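Local coordinates for probable csgAB operon transcriptional regulatory protein (Salmonella typhimurium, PDB 5XP0) that switches on transcription of the csgAB operon as the master regulator of curli fimbriae and promotes biofilm formation, this chain being its atypical receiver domain, at residues I111-F115 with E135-S139. Residues are numbered along the deposited sequence; the frame is centred on the assembly and turned at random.
Sequences INGVF and ECYFS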
ATOM      1  N   ILE B 111     -18.975  12.899   1.837  1.00 38.27           N
ATOM      2  CA  ILE B 111     -17.913  12.563   2.776  1.00 35.82           C
ATOM      3  C   ILE B 111     -18.531  11.856   3.985  1.00 39.23           C
ATOM      4  O   ILE B 111     -19.498  12.338   4.591  1.00 34.26           O
ATOM      5  CB  ILE B 111     -17.106  13.811   3.156  1.00 43.10           C
ATOM      6  CG1 ILE B 111     -15.954  13.436   4.097  1.00 38.80           C
ATOM      7  CG2 ILE B 111     -18.012  14.896   3.721  1.00 44.95           C
ATOM      8  CD1 ILE B 111     -14.828  12.701   3.404  1.00 32.51           C
ATOM      9  N   ASN B 112     -18.013  10.668   4.286  1.00 29.12           N
ATOM     10  CA  ASN B 112     -18.519   9.821   5.359  1.00 34.64           C
ATOM     11  C   ASN B 112     -17.496   9.442   6.413  1.00 34.54           C
ATOM     12  O   ASN B 112     -17.868   8.809   7.396  1.00 33.75           O
ATOM     13  CB  ASN B 112     -19.098   8.527   4.786  1.00 31.62           C
ATOM     14  CG  ASN B 112     -20.535   8.674   4.359  1.00 46.65           C
ATOM     15  OD1 ASN B 112     -21.420   8.195   5.036  1.00 41.14           O
ATOM     16  ND2 ASN B 112     -20.772   9.328   3.232  1.00 41.57           N
ATOM     17  N   GLY B 113     -16.231   9.787   6.256  1.00 30.33           N
ATOM     18  CA  GLY B 113     -15.283   9.468   7.297  1.00 31.05           C
ATOM     19  C   GLY B 113     -13.894   9.870   6.872  1.00 31.50           C
ATOM     20  O   GLY B 113     -13.633  10.159   5.702  1.00 29.49           O
ATOM     21  N   VAL B 114     -13.011   9.887   7.862  1.00 29.30           N
ATOM     22  CA  VAL B 114     -11.626  10.264   7.690  1.00 28.28           C
ATOM     23  C   VAL B 114     -10.794   9.312   8.532  1.00 29.90           C
ATOM     24  O   VAL B 114     -10.974   9.234   9.744  1.00 28.58           O
ATOM     25  CB  VAL B 114     -11.350  11.710   8.115  1.00 33.68           C
ATOM     26  CG1 VAL B 114      -9.885  11.969   7.956  1.00 33.88           C
ATOM     27  CG2 VAL B 114     -12.210  12.677   7.311  1.00 30.88           C
ATOM     28  N   PHE B 115      -9.904   8.580   7.893  1.00 28.50           N
ATOM     29  CA  PHE B 115      -8.956   7.723   8.584  1.00 27.65           C
ATOM     30  C   PHE B 115      -7.597   8.399   8.602  1.00 34.17           C
ATOM     31  O   PHE B 115      -7.087   8.789   7.553  1.00 28.80           O
ATOM     32  CB  PHE B 115      -8.861   6.379   7.871  1.00 31.74           C
ATOM     33  CG  PHE B 115     -10.113   5.580   7.957  1.00 25.42           C
ATOM     34  CD1 PHE B 115     -10.540   5.100   9.168  1.00 32.93           C
ATOM     35  CD2 PHE B 115     -10.866   5.317   6.824  1.00 32.34           C
ATOM     36  CE1 PHE B 115     -11.711   4.386   9.270  1.00 38.56           C
ATOM     37  CE2 PHE B 115     -12.020   4.594   6.901  1.00 34.67           C
ATOM     38  CZ  PHE B 115     -12.447   4.114   8.146  1.00 36.54           C
ATOM     39  N   GLU B 135     -23.229   4.431   9.829  1.00 42.32           N
ATOM     40  CA  GLU B 135     -22.541   5.424  10.648  1.00 38.21           C
ATOM     41  C   GLU B 135     -21.416   6.119   9.892  1.00 42.77           C
ATOM     42  O   GLU B 135     -20.748   5.516   9.049  1.00 47.62           O
ATOM     43  CB  GLU B 135     -21.959   4.754  11.889  1.00 42.96           C
ATOM     44  CG  GLU B 135     -23.002   3.943  12.662  1.00 49.13           C
ATOM     45  CD  GLU B 135     -22.445   3.296  13.919  1.00 42.93           C
ATOM     46  OE1 GLU B 135     -21.279   3.553  14.280  1.00 47.58           O
ATOM     47  OE2 GLU B 135     -23.182   2.520  14.544  1.00 58.59           O
ATOM     48  N   CYS B 136     -21.122   7.352  10.286  1.00 35.14           N
ATOM     49  CA  CYS B 136     -19.929   7.990   9.758  1.00 32.37           C
ATOM     50  C   CYS B 136     -18.767   7.738  10.714  1.00 42.26           C
ATOM     51  O   CYS B 136     -18.945   7.268  11.834  1.00 43.95           O
ATOM     52  CB  CYS B 136     -20.162   9.484   9.540  1.00 39.56           C
ATOM     53  SG  CYS B 136     -21.352   9.878   8.208  1.00 42.84           S
ATOM     54  N   TYR B 137     -17.562   8.021  10.240  1.00 33.31           N
ATOM     55  CA  TYR B 137     -16.343   7.850  11.026  1.00 35.90           C
ATOM     56  C   TYR B 137     -15.623   9.186  11.102  1.00 28.38           C
ATOM     57  O   TYR B 137     -14.707   9.459  10.330  1.00 29.66           O
ATOM     58  CB  TYR B 137     -15.415   6.769  10.408  1.00 32.66           C
ATOM     59  CG  TYR B 137     -14.313   6.363  11.364  1.00 34.18           C
ATOM     60  CD1 TYR B 137     -14.589   5.554  12.459  1.00 39.47           C
ATOM     61  CD2 TYR B 137     -13.021   6.802  11.196  1.00 34.77           C
ATOM     62  CE1 TYR B 137     -13.592   5.183  13.357  1.00 39.82           C
ATOM     63  CE2 TYR B 137     -12.016   6.431  12.084  1.00 36.90           C
ATOM     64  CZ  TYR B 137     -12.311   5.616  13.155  1.00 39.40           C
ATOM     65  OH  TYR B 137     -11.311   5.255  14.017  1.00 67.25           O
ATOM     66  N   PHE B 138     -16.037   9.992  12.068  1.00 26.86           N
ATOM     67  CA  PHE B 138     -15.490  11.309  12.314  1.00 35.35           C
ATOM     68  C   PHE B 138     -15.243  11.446  13.805  1.00 38.02           C
ATOM     69  O   PHE B 138     -15.990  10.913  14.628  1.00 32.33           O
ATOM     70  CB  PHE B 138     -16.436  12.428  11.886  1.00 39.26           C
ATOM     71  CG  PHE B 138     -16.766  12.440  10.435  1.00 38.82           C
ATOM     72  CD1 PHE B 138     -15.785  12.713   9.480  1.00 34.34           C
ATOM     73  CD2 PHE B 138     -18.075  12.233  10.016  1.00 39.92           C
ATOM     74  CE1 PHE B 138     -16.111  12.743   8.144  1.00 34.78           C
ATOM     75  CE2 PHE B 138     -18.399  12.255   8.677  1.00 43.24           C
ATOM     76  CZ  PHE B 138     -17.429  12.527   7.739  1.00 39.50           C
ATOM     77  N   SER B 139     -14.215  12.203  14.161  1.00 34.57           N
ATOM     78  CA  SER B 139     -14.115  12.590  15.554  1.00 33.87           C
ATOM     79  C   SER B 139     -15.344  13.397  15.960  1.00 37.82           C
ATOM     80  O   SER B 139     -16.064  13.949  15.130  1.00 39.64           O
ATOM     81  CB  SER B 139     -12.846  13.398  15.803  1.00 47.77           C
ATOM     82  OG  SER B 139     -12.872  14.603  15.075  1.00 44.82           O
TER
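Phe138 lays one ring face over the backbone of Gly113, a CH-pi contact in which the CA of Gly113 stands 4.0 Å from the centroid of the Phe138 ring and 30° off its normal. At the edge of the same ring, Ile111 O lies in its plane and CG2 of Val114 lies near the plane, against CE1 of Phe138, while CG1 of Ile111 packs near CZ. CG of Phe138 stands anti to its own carbonyl carbon and beside its backbone N (chi1 -61°), which lays the ring over Gly113. Tyr137 presents a face to CE1 of Phe115, which lies 3.4 Å from CD2 of Tyr137, while Val114 O lies at the edge of the Tyr137 ring, near its plane. The two rings are inclined by 30° and slid apart, so they overlap little.

Between the Phe138 ring and the Phe115-Tyr137 pair the backbones join in a single beta bridge, Gly113 to Tyr137. The amide N of Tyr137 donates to Asn112 O at 3.0 Å, and Tyr137 O receives the amide N of Val114 at 3.0 Å; Gly113 CA adds a CA-H...O contact to that carbonyl. Beside the bridge, Cys136 SG comes 3.6 Å from Asn112 OD1, while Asn112 ND2 is hydrogen-bonded to His110 O.

Strand 111-114 is the edge of the five-stranded parallel sheet of this CheY-like receiver fold, paired on its other side with strand 90-94. The 135-139 segment borders that edge on its way from helix 121-132, whose Val124 and Leu128 meet Phe115, to helix 140-147, where Phe138 packs on Ala143 and Leu146 and Ser139 is the N-cap.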